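Local coordinates for protein tyrosyl-DNA phosphodiesterase 2 (Danio rerio, PDB 4F1H) that belongs to the endonuclease/exonuclease/phosphatase family of the DNase I-like clan and holds a DNA strand and a magnesium ion, at residues K179-H182 / C183-W187; T153-D157 / A158-N162; S28-L32 / Y33-V37. All coordinates share one frame; numbering follows the deposited sequence.

Contact 1 of 3, residues K179-H182 / C183-W187; sequences KQEH and CRYTW. With nucleotides of chain A.
Glu181 and Arg184 run alongside each other in the same direction, joined by a salt bridge in which Arg184 NH1 reaches Glu181 OE2 at 2.8 Å. The evidence for a directed bond is twofold: OE2 uses its syn lone pair, and it lies in the guanidinium plane, although the carboxylate itself is turned 60° from that plane. Arg184 gets there with an extended chain, CG anti to the backbone N (chi1 -176°), whereas the Glu181 chain folds at chi2 (-55°) to bring its carboxylate alongside. The same NH1 donates to OP1 of DG5 of chain A (3.2 Å), so Glu181 probably helps fix the guanidinium that meets the phosphate. Over the centre of one guanidinium face sits the hydroxyl of Tyr185, 3.4 Å above the plane, and Tyr185 OH also packs on C4' of DA4 of chain A (3.5 Å). A water links Glu181 O to Tyr185 N. At the buried end, Cys183 SG, in the modelled conformer of two, rests against Gln180 CB (3.8 Å). The loop enters strand 187-188 at a classic beta bulge in which Thr186 and Trp187 are both paired with Cys203. Trp187, its NE1 bonded to Asp240, has C5' of DT1 of chain A 3.6 Å above one ring face, toward the rim, and the whole forms part of the DNA-binding surface of a DNase I-like fold.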
loop_
_atom_site.group_PDB
_atom_site.type_symbol
_atom_site.label_atom_id
_atom_site.label_comp_id
_atom_site.label_asym_id
_atom_site.label_seq_id
_atom_site.Cartn_x
_atom_site.Cartn_y
_atom_site.Cartn_z
ATOM N N LYS B 179 -3.389 -12.951 10.020
ATOM C CA LYS B 179 -3.579 -11.611 10.586
ATOM C C LYS B 179 -4.024 -11.662 12.061
ATOM O O LYS B 179 -5.012 -10.993 12.459
ATOM C CB LYS B 179 -4.563 -10.781 9.764
ATOM C CG LYS B 179 -4.079 -10.443 8.340
ATOM C CD LYS B 179 -5.067 -9.511 7.647
ATOM C CE LYS B 179 -4.540 -9.043 6.311
ATOM N NZ LYS B 179 -5.460 -8.032 5.696
ATOM N N GLN B 180 -3.270 -12.394 12.863
ATOM C CA GLN B 180 -3.645 -12.645 14.256
ATOM C C GLN B 180 -3.499 -11.387 15.102
ATOM O O GLN B 180 -2.496 -10.665 15.007
ATOM C CB GLN B 180 -2.857 -13.831 14.819
ATOM C CG GLN B 180 -3.060 -15.107 13.969
ATOM C CD GLN B 180 -2.512 -16.352 14.613
ATOM O OE1 GLN B 180 -2.366 -16.412 15.826
ATOM N NE2 GLN B 180 -2.213 -17.364 13.803
ATOM N N GLU B 181 -4.517 -11.117 15.916
ATOM C CA GLU B 181 -4.645 -9.812 16.541
ATOM C C GLU B 181 -3.593 -9.555 17.595
ATOM O O GLU B 181 -3.172 -8.419 17.809
ATOM C CB GLU B 181 -6.051 -9.637 17.134
ATOM C CG GLU B 181 -6.935 -8.744 16.284
ATOM C CD GLU B 181 -6.299 -7.388 16.036
ATOM O OE1 GLU B 181 -5.726 -6.821 16.998
ATOM O OE2 GLU B 181 -6.365 -6.893 14.884
ATOM N N HIS B 182 -3.137 -10.622 18.238
ATOM C CA HIS B 182 -2.239 -10.476 19.373
ATOM C C HIS B 182 -0.755 -10.671 19.042
ATOM O O HIS B 182 0.093 -10.676 19.939
ATOM C CB HIS B 182 -2.714 -11.357 20.535
ATOM C CG HIS B 182 -4.070 -10.980 21.050
ATOM N ND1 HIS B 182 -5.196 -11.744 20.825
ATOM C CD2 HIS B 182 -4.486 -9.899 21.754
ATOM C CE1 HIS B 182 -6.242 -11.158 21.382
ATOM N NE2 HIS B 182 -5.838 -10.037 21.952
ATOM N N CYS B 183 -0.442 -10.823 17.756
ATOM C CA CYS B 183 0.931 -10.649 17.295
ATOM C C CYS B 183 0.976 -9.618 16.149
ATOM O O CYS B 183 1.795 -9.713 15.234
ATOM C CB CYS B 183 1.563 -11.980 16.885
ATOM S SG CYS B 183 0.727 -12.865 15.542
ATOM N N ARG B 184 0.104 -8.617 16.232
ATOM C CA ARG B 184 0.009 -7.551 15.206
ATOM C C ARG B 184 0.941 -6.337 15.412
ATOM O O ARG B 184 1.795 -6.047 14.561
ATOM C CB ARG B 184 -1.429 -7.040 15.177
ATOM C CG ARG B 184 -1.694 -6.008 14.106
ATOM C CD ARG B 184 -3.210 -5.742 14.029
ATOM N NE ARG B 184 -3.441 -4.649 13.086
ATOM C CZ ARG B 184 -4.643 -4.234 12.702
ATOM N NH1 ARG B 184 -5.730 -4.840 13.158
ATOM N NH2 ARG B 184 -4.742 -3.246 11.833
ATOM N N TYR B 185 0.788 -5.632 16.526
ATOM C CA TYR B 185 1.503 -4.368 16.688
ATOM C C TYR B 185 2.869 -4.640 17.251
ATOM O O TYR B 185 3.010 -5.378 18.252
ATOM C CB TYR B 185 0.739 -3.434 17.641
ATOM C CG TYR B 185 -0.657 -3.228 17.171
ATOM C CD1 TYR B 185 -0.898 -2.635 15.929
ATOM C CD2 TYR B 185 -1.740 -3.652 17.941
ATOM C CE1 TYR B 185 -2.211 -2.443 15.465
ATOM C CE2 TYR B 185 -3.043 -3.476 17.484
ATOM C CZ TYR B 185 -3.265 -2.865 16.249
ATOM O OH TYR B 185 -4.565 -2.695 15.799
ATOM N N THR B 186 3.890 -4.047 16.631
ATOM C CA THR B 186 5.278 -4.303 17.054
ATOM C C THR B 186 5.928 -3.059 17.653
ATOM O O THR B 186 7.005 -3.110 18.264
ATOM C CB THR B 186 6.165 -4.829 15.898
ATOM O OG1 THR B 186 6.390 -3.779 14.940
ATOM C CG2 THR B 186 5.549 -6.052 15.168
ATOM N N TRP B 187 5.260 -1.918 17.509
ATOM C CA TRP B 187 5.721 -0.675 18.168
ATOM C C TRP B 187 4.447 -0.047 18.727
ATOM O O TRP B 187 3.606 0.419 17.958
ATOM C CB TRP B 187 6.374 0.250 17.112
ATOM C CG TRP B 187 7.110 1.431 17.708
ATOM C CD1 TRP B 187 8.396 1.458 18.226
ATOM C CD2 TRP B 187 6.587 2.744 17.868
ATOM N NE1 TRP B 187 8.699 2.743 18.663
ATOM C CE2 TRP B 187 7.591 3.534 18.464
ATOM C CE3 TRP B 187 5.355 3.328 17.551
ATOM C CZ2 TRP B 187 7.400 4.886 18.746
ATOM C CZ3 TRP B 187 5.166 4.672 17.833
ATOM C CH2 TRP B 187 6.188 5.435 18.413
ATOM P P DA A 4 -2.871 1.840 11.688
ATOM O OP1 DA A 4 -2.073 0.741 11.087
ATOM O OP2 DA A 4 -3.214 2.997 10.813
ATOM O "O5'" DA A 4 -4.218 1.297 12.326
ATOM C "C5'" DA A 4 -4.167 0.183 13.234
ATOM C "C4'" DA A 4 -5.568 -0.056 13.740
ATOM O "O4'" DA A 4 -5.937 1.003 14.664
ATOM C "C3'" DA A 4 -6.670 -0.075 12.672
ATOM O "O3'" DA A 4 -7.410 -1.222 13.045
ATOM C "C2'" DA A 4 -7.454 1.227 12.891
ATOM C "C1'" DA A 4 -7.289 1.388 14.399
ATOM N N9 DA A 4 -7.385 2.750 14.917
ATOM C C8 DA A 4 -7.026 3.924 14.297
ATOM N N7 DA A 4 -7.207 4.993 15.054
ATOM C C5 DA A 4 -7.689 4.478 16.255
ATOM C C6 DA A 4 -8.079 5.114 17.467
ATOM N N6 DA A 4 -8.018 6.445 17.659
ATOM N N1 DA A 4 -8.522 4.319 18.475
ATOM C C2 DA A 4 -8.574 2.987 18.281
ATOM N N3 DA A 4 -8.242 2.283 17.187
ATOM C C4 DA A 4 -7.790 3.102 16.202
ATOM P P DG A 5 -8.518 -1.851 12.071
ATOM O OP1 DG A 5 -8.404 -3.334 12.166
ATOM O OP2 DG A 5 -8.426 -1.179 10.736
ATOM O "O5'" DG A 5 -9.871 -1.383 12.762
ATOM C "C5'" DG A 5 -10.073 -1.770 14.126
ATOM C "C4'" DG A 5 -11.154 -0.944 14.818
ATOM O "O4'" DG A 5 -10.769 0.457 14.937
ATOM C "C3'" DG A 5 -12.515 -0.881 14.135
ATOM O "O3'" DG A 5 -13.463 -0.740 15.173
ATOM C "C2'" DG A 5 -12.454 0.429 13.360
ATOM C "C1'" DG A 5 -11.831 1.269 14.473
ATOM N N9 DG A 5 -11.268 2.548 14.048
ATOM C C8 DG A 5 -10.693 2.862 12.831
ATOM N N7 DG A 5 -10.282 4.101 12.772
ATOM C C5 DG A 5 -10.595 4.645 14.025
ATOM C C6 DG A 5 -10.388 5.953 14.546
ATOM O O6 DG A 5 -9.853 6.954 14.003
ATOM N N1 DG A 5 -10.868 6.044 15.863
ATOM C C2 DG A 5 -11.462 5.022 16.570
ATOM N N2 DG A 5 -11.852 5.323 17.819
ATOM N N3 DG A 5 -11.659 3.793 16.086
ATOM C C4 DG A 5 -11.202 3.687 14.810
ATOM O OP3 DT A 1 12.760 3.681 13.219
ATOM P P DT A 1 11.797 3.365 14.320
ATOM O OP1 DT A 1 12.365 2.772 15.521
ATOM O OP2 DT A 1 10.744 2.381 13.882
ATOM O "O5'" DT A 1 11.022 4.715 14.616
ATOM C "C5'" DT A 1 10.252 4.784 15.828
ATOM C "C4'" DT A 1 9.673 6.183 15.886
ATOM O "O4'" DT A 1 10.770 7.061 16.263
ATOM C "C3'" DT A 1 9.092 6.722 14.574
ATOM O "O3'" DT A 1 8.021 7.633 14.883
ATOM C "C2'" DT A 1 10.260 7.494 13.966
ATOM C "C1'" DT A 1 10.912 8.058 15.228
ATOM N N1 DT A 1 12.348 8.423 15.055
ATOM C C2 DT A 1 12.703 9.748 15.220
ATOM O O2 DT A 1 11.886 10.643 15.486
ATOM N N3 DT A 1 14.038 9.995 15.035
ATOM C C4 DT A 1 15.045 9.085 14.727
ATOM O O4 DT A 1 16.233 9.436 14.598
ATOM C C5 DT A 1 14.584 7.716 14.576
ATOM C C7 DT A 1 15.547 6.631 14.201
ATOM C C6 DT A 1 13.282 7.437 14.745
HETATM O O HOH W 1 -0.878 -6.871 18.604
HETATM O O HOH W 2 -6.463 -4.467 17.001
#

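Contact 2 of 3, residues T153-D157 / A158-N162; sequences TNLRD and AEVAN. With nucleotides of chain A.
The extended Glu159 side chain reaches back beside the residues before its helix, where the backbone N-H of Arg156 meets OE1 at 3.1 Å from above the carboxylate plane. The fit is close here: Leu155 CD2 lies 3.5 Å from the same oxygen, and Leu155 CD1 meets Val160 CG2 with the two side chains crossing at about a right angle. The buried carboxylate is satisfied from helix 124-140, by a salt bridge from Arg127 to OE1 and a hydrogen bond with Ser124 at OE2. Buried Asn154 donates through ND2 to Leu117 O and to OP3 of DT1 of chain A (3.1 Å). Arg156 holds the N-cap position of helix 157-161; its carbonyl accepts from Glu159 N, while Ala161 N to Asp157 O (3.2 Å, 172° at the hydrogen) begins the regular helical bonding. Just upstream, Thr153 OG1 accepts from Leu155 N in an ST turn. On the less buried side, the Arg156 chain bends at chi2 (71°) toward the DNA: NE and NH2 both grip OP1 of DC3 of chain A, NH2 also reaches OP1 of DG2 of chain A (2.8 Å), and NH1 is held by Asn154 O. Partly exposed Asp157 turns away to a salt bridge with Arg207, and a neighbouring protein chain covers Ala158 and Ala161 on the outer face of the helix.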
loop_
_atom_site.group_PDB
_atom_site.type_symbol
_atom_site.label_atom_id
_atom_site.label_comp_id
_atom_site.label_asym_id
_atom_site.label_seq_id
_atom_site.Cartn_x
_atom_site.Cartn_y
_atom_site.Cartn_z
ATOM N N THR B 153 10.662 -2.116 8.993
ATOM C CA THR B 153 10.337 -1.494 7.723
ATOM C C THR B 153 9.729 -0.099 7.919
ATOM O O THR B 153 9.582 0.619 6.943
ATOM C CB THR B 153 9.299 -2.319 6.967
ATOM O OG1 THR B 153 8.028 -2.220 7.647
ATOM C CG2 THR B 153 9.729 -3.767 6.802
ATOM N N ASN B 154 9.314 0.264 9.151
ATOM C CA ASN B 154 8.576 1.510 9.381
ATOM C C ASN B 154 7.346 1.689 8.492
ATOM O O ASN B 154 6.857 2.820 8.286
ATOM C CB ASN B 154 9.522 2.719 9.269
ATOM C CG ASN B 154 10.295 2.926 10.527
ATOM O OD1 ASN B 154 9.691 3.173 11.573
ATOM N ND2 ASN B 154 11.630 2.835 10.463
ATOM N N LEU B 155 6.845 0.580 7.969
ATOM C CA LEU B 155 5.755 0.665 6.977
ATOM C C LEU B 155 4.389 0.877 7.589
ATOM O O LEU B 155 4.060 0.405 8.691
ATOM C CB LEU B 155 5.693 -0.619 6.128
ATOM C CG LEU B 155 6.799 -0.636 5.063
ATOM C CD1 LEU B 155 6.913 -2.059 4.457
ATOM C CD2 LEU B 155 6.677 0.469 3.976
ATOM N N ARG B 156 3.582 1.594 6.824
ATOM C CA ARG B 156 2.133 1.655 7.068
ATOM C C ARG B 156 1.490 0.807 5.958
ATOM O O ARG B 156 2.054 0.729 4.854
ATOM C CB ARG B 156 1.715 3.110 6.911
ATOM C CG ARG B 156 1.979 3.970 8.117
ATOM C CD ARG B 156 3.458 4.250 8.365
ATOM N NE ARG B 156 3.584 5.088 9.551
ATOM C CZ ARG B 156 4.723 5.505 10.087
ATOM N NH1 ARG B 156 5.936 5.148 9.591
ATOM N NH2 ARG B 156 4.635 6.293 11.151
ATOM N N ASP B 157 0.350 0.158 6.233
ATOM C CA ASP B 157 -0.289 -0.722 5.235
ATOM C C ASP B 157 -0.468 -0.057 3.881
ATOM O O ASP B 157 -0.282 -0.705 2.832
ATOM C CB ASP B 157 -1.680 -1.197 5.669
ATOM C CG ASP B 157 -1.651 -2.102 6.867
ATOM O OD1 ASP B 157 -0.559 -2.555 7.279
ATOM O OD2 ASP B 157 -2.748 -2.370 7.397
ATOM N N ALA B 158 -0.886 1.210 3.886
ATOM C CA ALA B 158 -1.091 1.858 2.598
ATOM C C ALA B 158 0.184 2.056 1.782
ATOM O O ALA B 158 0.148 2.112 0.547
ATOM C CB ALA B 158 -1.801 3.157 2.790
ATOM N N GLU B 159 1.327 2.158 2.455
ATOM C CA GLU B 159 2.571 2.359 1.719
ATOM C C GLU B 159 2.900 1.156 0.857
ATOM O O GLU B 159 3.464 1.300 -0.237
ATOM C CB GLU B 159 3.719 2.680 2.686
ATOM C CG GLU B 159 3.519 4.022 3.341
ATOM C CD GLU B 159 4.494 4.366 4.469
ATOM O OE1 GLU B 159 5.253 3.484 4.953
ATOM O OE2 GLU B 159 4.483 5.550 4.897
ATOM N N VAL B 160 2.546 -0.037 1.349
ATOM C CA VAL B 160 2.716 -1.253 0.584
ATOM C C VAL B 160 1.710 -1.301 -0.587
ATOM O O VAL B 160 2.100 -1.563 -1.728
ATOM C CB VAL B 160 2.550 -2.487 1.482
ATOM C CG1 VAL B 160 2.756 -3.741 0.677
ATOM C CG2 VAL B 160 3.587 -2.397 2.616
ATOM N N ALA B 161 0.434 -1.036 -0.314
ATOM C CA ALA B 161 -0.545 -0.986 -1.416
ATOM C C ALA B 161 -0.100 0.039 -2.464
ATOM O O ALA B 161 -0.196 -0.218 -3.671
ATOM C CB ALA B 161 -1.963 -0.668 -0.895
ATOM N N ASN B 162 0.416 1.181 -2.004
ATOM C CA ASN B 162 0.837 2.263 -2.908
ATOM C C ASN B 162 2.143 2.053 -3.699
ATOM O O ASN B 162 2.564 2.961 -4.433
ATOM C CB ASN B 162 0.804 3.635 -2.192
ATOM C CG ASN B 162 -0.614 4.028 -1.758
ATOM O OD1 ASN B 162 -1.590 3.599 -2.376
ATOM N ND2 ASN B 162 -0.734 4.808 -0.682
ATOM O OP3 DT A 1 12.760 3.681 13.219
ATOM P P DT A 1 11.797 3.365 14.320
ATOM O OP1 DT A 1 12.365 2.772 15.521
ATOM O OP2 DT A 1 10.744 2.381 13.882
ATOM O "O5'" DT A 1 11.022 4.715 14.616
ATOM C "C5'" DT A 1 10.252 4.784 15.828
ATOM C "C4'" DT A 1 9.673 6.183 15.886
ATOM O "O4'" DT A 1 10.770 7.061 16.263
ATOM C "C3'" DT A 1 9.092 6.722 14.574
ATOM O "O3'" DT A 1 8.021 7.633 14.883
ATOM C "C2'" DT A 1 10.260 7.494 13.966
ATOM C "C1'" DT A 1 10.912 8.058 15.228
ATOM N N1 DT A 1 12.348 8.423 15.055
ATOM C C2 DT A 1 12.703 9.748 15.220
ATOM O O2 DT A 1 11.886 10.643 15.486
ATOM N N3 DT A 1 14.038 9.995 15.035
ATOM C C4 DT A 1 15.045 9.085 14.727
ATOM O O4 DT A 1 16.233 9.436 14.598
ATOM C C5 DT A 1 14.584 7.716 14.576
ATOM C C7 DT A 1 15.547 6.631 14.201
ATOM C C6 DT A 1 13.282 7.437 14.745
ATOM P P DG A 2 6.955 8.038 13.774
ATOM O OP1 DG A 2 6.752 6.881 12.860
ATOM O OP2 DG A 2 7.297 9.402 13.221
ATOM O "O5'" DG A 2 5.635 8.326 14.629
ATOM C "C5'" DG A 2 5.113 7.250 15.400
ATOM C "C4'" DG A 2 3.611 7.449 15.450
ATOM O "O4'" DG A 2 3.321 8.543 16.372
ATOM C "C3'" DG A 2 2.915 7.779 14.138
ATOM O "O3'" DG A 2 1.803 6.878 14.107
ATOM C "C2'" DG A 2 2.453 9.227 14.327
ATOM C "C1'" DG A 2 2.238 9.271 15.836
ATOM N N9 DG A 2 2.329 10.594 16.442
ATOM C C8 DG A 2 3.407 11.484 16.431
ATOM N N7 DG A 2 3.153 12.604 17.105
ATOM C C5 DG A 2 1.825 12.415 17.568
ATOM C C6 DG A 2 0.976 13.265 18.336
ATOM O O6 DG A 2 1.251 14.376 18.787
ATOM N N1 DG A 2 -0.278 12.707 18.590
ATOM C C2 DG A 2 -0.658 11.450 18.157
ATOM N N2 DG A 2 -1.900 11.038 18.472
ATOM N N3 DG A 2 0.111 10.656 17.414
ATOM C C4 DG A 2 1.337 11.189 17.185
ATOM P P DC A 3 0.965 6.621 12.755
ATOM O OP1 DC A 3 1.900 6.341 11.658
ATOM O OP2 DC A 3 -0.056 7.715 12.605
ATOM O "O5'" DC A 3 0.180 5.292 13.131
ATOM C "C5'" DC A 3 -0.521 5.292 14.402
ATOM C "C4'" DC A 3 -1.209 3.957 14.510
ATOM O "O4'" DC A 3 -1.827 3.805 15.842
ATOM C "C3'" DC A 3 -2.290 3.708 13.466
ATOM O "O3'" DC A 3 -2.049 2.400 12.952
ATOM C "C2'" DC A 3 -3.589 3.827 14.286
ATOM C "C1'" DC A 3 -3.140 3.288 15.642
ATOM N N1 DC A 3 -3.881 3.815 16.817
ATOM C C2 DC A 3 -4.371 2.886 17.748
ATOM O O2 DC A 3 -4.213 1.670 17.545
ATOM N N3 DC A 3 -5.030 3.367 18.842
ATOM C C4 DC A 3 -5.181 4.692 18.994
ATOM N N4 DC A 3 -5.840 5.109 20.088
ATOM C C5 DC A 3 -4.678 5.650 18.050
ATOM C C6 DC A 3 -4.026 5.165 16.981
#

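Contact 3 of 3, residues S28-L32 / Y33-V37; sequences SYLAL and YTPDV
Tyr29 and Tyr33, one helical turn apart, run alongside each other at the end of helix 19-33, their backbones joined by Tyr33 N to Tyr29 O at 2.9 Å and 168°. From Tyr33 CB outward, the side chain first lies against that carbonyl: CB is 3.5 Å from Tyr29 O, CG 3.9 Å, and CD1 comes to 3.4 Å with the oxygen in the ring plane, at its edge. A chi1 of -75° sets CG beside the backbone N and so brings this edge to the oxygen. Farther out, CE1 touches both Leu32 CD2 (3.6 Å) and Tyr29 CD1 (3.9 Å), the latter at the edge of the Tyr29 ring, and the Tyr33 ring also meets that of Tyr245. The helix ends where Thr34 takes a positive phi (36°), still donating its N-H to Leu30 O. A water spans Leu32 O and Thr34 OG1. Beyond the turn, Pro35 CG touches Leu30 CD2 (4.0 Å), the two side chains crossing at about a right angle. The tyrosines face the six-stranded sheet, Tyr29 edge-to-face with Trp9 of strand 4-10 and Tyr33 on strand 243-249, while Leu30 packs on Met73 of strand 69-75 and Val37 enters the sheet as strand 37-43 between strands 4-10 and 69-75.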
loop_
_atom_site.group_PDB
_atom_site.type_symbol
_atom_site.label_atom_id
_atom_site.label_comp_id
_atom_site.label_asym_id
_atom_site.label_seq_id
_atom_site.Cartn_x
_atom_site.Cartn_y
_atom_site.Cartn_z
ATOM N N SER B 28 19.274 -12.928 26.841
ATOM C CA SER B 28 18.429 -13.931 27.522
ATOM C C SER B 28 17.422 -14.531 26.534
ATOM O O SER B 28 17.185 -15.748 26.517
ATOM C CB SER B 28 17.702 -13.309 28.715
ATOM O OG SER B 28 16.869 -14.267 29.366
ATOM N N TYR B 29 16.858 -13.687 25.668
ATOM C CA TYR B 29 15.984 -14.192 24.615
ATOM C C TYR B 29 16.693 -15.093 23.655
ATOM O O TYR B 29 16.122 -16.111 23.231
ATOM C CB TYR B 29 15.226 -13.068 23.848
ATOM C CG TYR B 29 14.079 -12.509 24.668
ATOM C CD1 TYR B 29 12.839 -13.150 24.696
ATOM C CD2 TYR B 29 14.258 -11.367 25.444
ATOM C CE1 TYR B 29 11.794 -12.631 25.487
ATOM C CE2 TYR B 29 13.241 -10.836 26.234
ATOM C CZ TYR B 29 12.007 -11.477 26.247
ATOM O OH TYR B 29 11.023 -10.946 27.077
ATOM N N LEU B 30 17.915 -14.719 23.227
ATOM C CA LEU B 30 18.674 -15.575 22.321
ATOM C C LEU B 30 19.002 -16.928 22.938
ATOM O O LEU B 30 18.938 -17.946 22.246
ATOM C CB LEU B 30 19.981 -14.889 21.902
ATOM C CG LEU B 30 19.742 -13.599 21.124
ATOM C CD1 LEU B 30 21.111 -13.104 20.565
ATOM C CD2 LEU B 30 18.706 -13.710 20.012
ATOM N N ALA B 31 19.309 -16.944 24.238
ATOM C CA ALA B 31 19.663 -18.192 24.936
ATOM C C ALA B 31 18.432 -19.103 25.004
ATOM O O ALA B 31 18.524 -20.338 24.875
ATOM C CB ALA B 31 20.181 -17.892 26.306
ATOM N N LEU B 32 17.268 -18.488 25.171
ATOM C CA LEU B 32 16.016 -19.275 25.243
ATOM C C LEU B 32 15.531 -19.778 23.881
ATOM O O LEU B 32 15.223 -20.970 23.708
ATOM C CB LEU B 32 14.927 -18.450 25.948
ATOM C CG LEU B 32 13.526 -19.057 25.921
ATOM C CD1 LEU B 32 13.536 -20.411 26.603
ATOM C CD2 LEU B 32 12.617 -18.105 26.667
ATOM N N TYR B 33 15.457 -18.876 22.896
ATOM C CA TYR B 33 14.872 -19.205 21.608
ATOM C C TYR B 33 15.842 -19.849 20.616
ATOM O O TYR B 33 15.393 -20.454 19.656
ATOM C CB TYR B 33 14.205 -17.971 20.974
ATOM C CG TYR B 33 12.877 -17.664 21.662
ATOM C CD1 TYR B 33 12.840 -16.945 22.861
ATOM C CD2 TYR B 33 11.674 -18.103 21.123
ATOM C CE1 TYR B 33 11.609 -16.694 23.520
ATOM C CE2 TYR B 33 10.459 -17.860 21.771
ATOM C CZ TYR B 33 10.447 -17.139 22.965
ATOM O OH TYR B 33 9.258 -16.887 23.647
ATOM N N THR B 34 17.149 -19.705 20.865
ATOM C CA THR B 34 18.208 -20.249 20.006
ATOM C C THR B 34 17.867 -20.208 18.518
ATOM O O THR B 34 17.880 -21.236 17.822
ATOM C CB THR B 34 18.642 -21.688 20.454
ATOM O OG1 THR B 34 17.514 -22.579 20.358
ATOM C CG2 THR B 34 19.192 -21.648 21.855
ATOM N N PRO B 35 17.574 -18.996 17.998
ATOM C CA PRO B 35 17.145 -18.871 16.606
ATOM C C PRO B 35 18.299 -19.219 15.678
ATOM O O PRO B 35 19.446 -18.916 16.022
ATOM C CB PRO B 35 16.801 -17.371 16.470
ATOM C CG PRO B 35 17.531 -16.678 17.646
ATOM C CD PRO B 35 17.585 -17.716 18.733
ATOM N N ASP B 36 18.009 -19.813 14.532
ATOM C CA ASP B 36 19.028 -20.004 13.481
ATOM C C ASP B 36 19.577 -18.693 12.901
ATOM O O ASP B 36 20.753 -18.624 12.565
ATOM C CB ASP B 36 18.445 -20.860 12.368
ATOM C CG ASP B 36 17.965 -22.197 12.902
ATOM O OD1 ASP B 36 18.716 -22.800 13.713
ATOM O OD2 ASP B 36 16.828 -22.615 12.562
ATOM N N VAL B 37 18.732 -17.670 12.828
ATOM C CA VAL B 37 19.120 -16.381 12.253
ATOM C C VAL B 37 18.552 -15.283 13.126
ATOM O O VAL B 37 17.384 -15.355 13.552
ATOM C CB VAL B 37 18.574 -16.190 10.826
ATOM C CG1 VAL B 37 19.160 -14.914 10.171
ATOM C CG2 VAL B 37 18.910 -17.416 9.921
HETATM O O HOH W 3 16.167 -23.328 22.414
#

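How the contacts relate
From the N terminus, contact 3 comes first, turning the chain from helix 19-33 into strand 37-43 of the six-stranded sheet. Contact 2 follows after strand 145-150 of the seven-stranded sheet, where the loop passes into helix 157-161; contact 1 then shapes the loop between helix 173-176 and strand 187-188. All three are local and in series, with none nested or crossing. Contacts 1 and 2 have centres about 15 Å apart and line one DNA strand, residues 153-157 at nucleotides 1 to 3 and contact 1 at 4 and 5, with Trp187 returning to the first. Contact 3 lies across the chain's centre from contact 2, about 29 Å between centres, and about 17 Å at its nearest atom from the DNA.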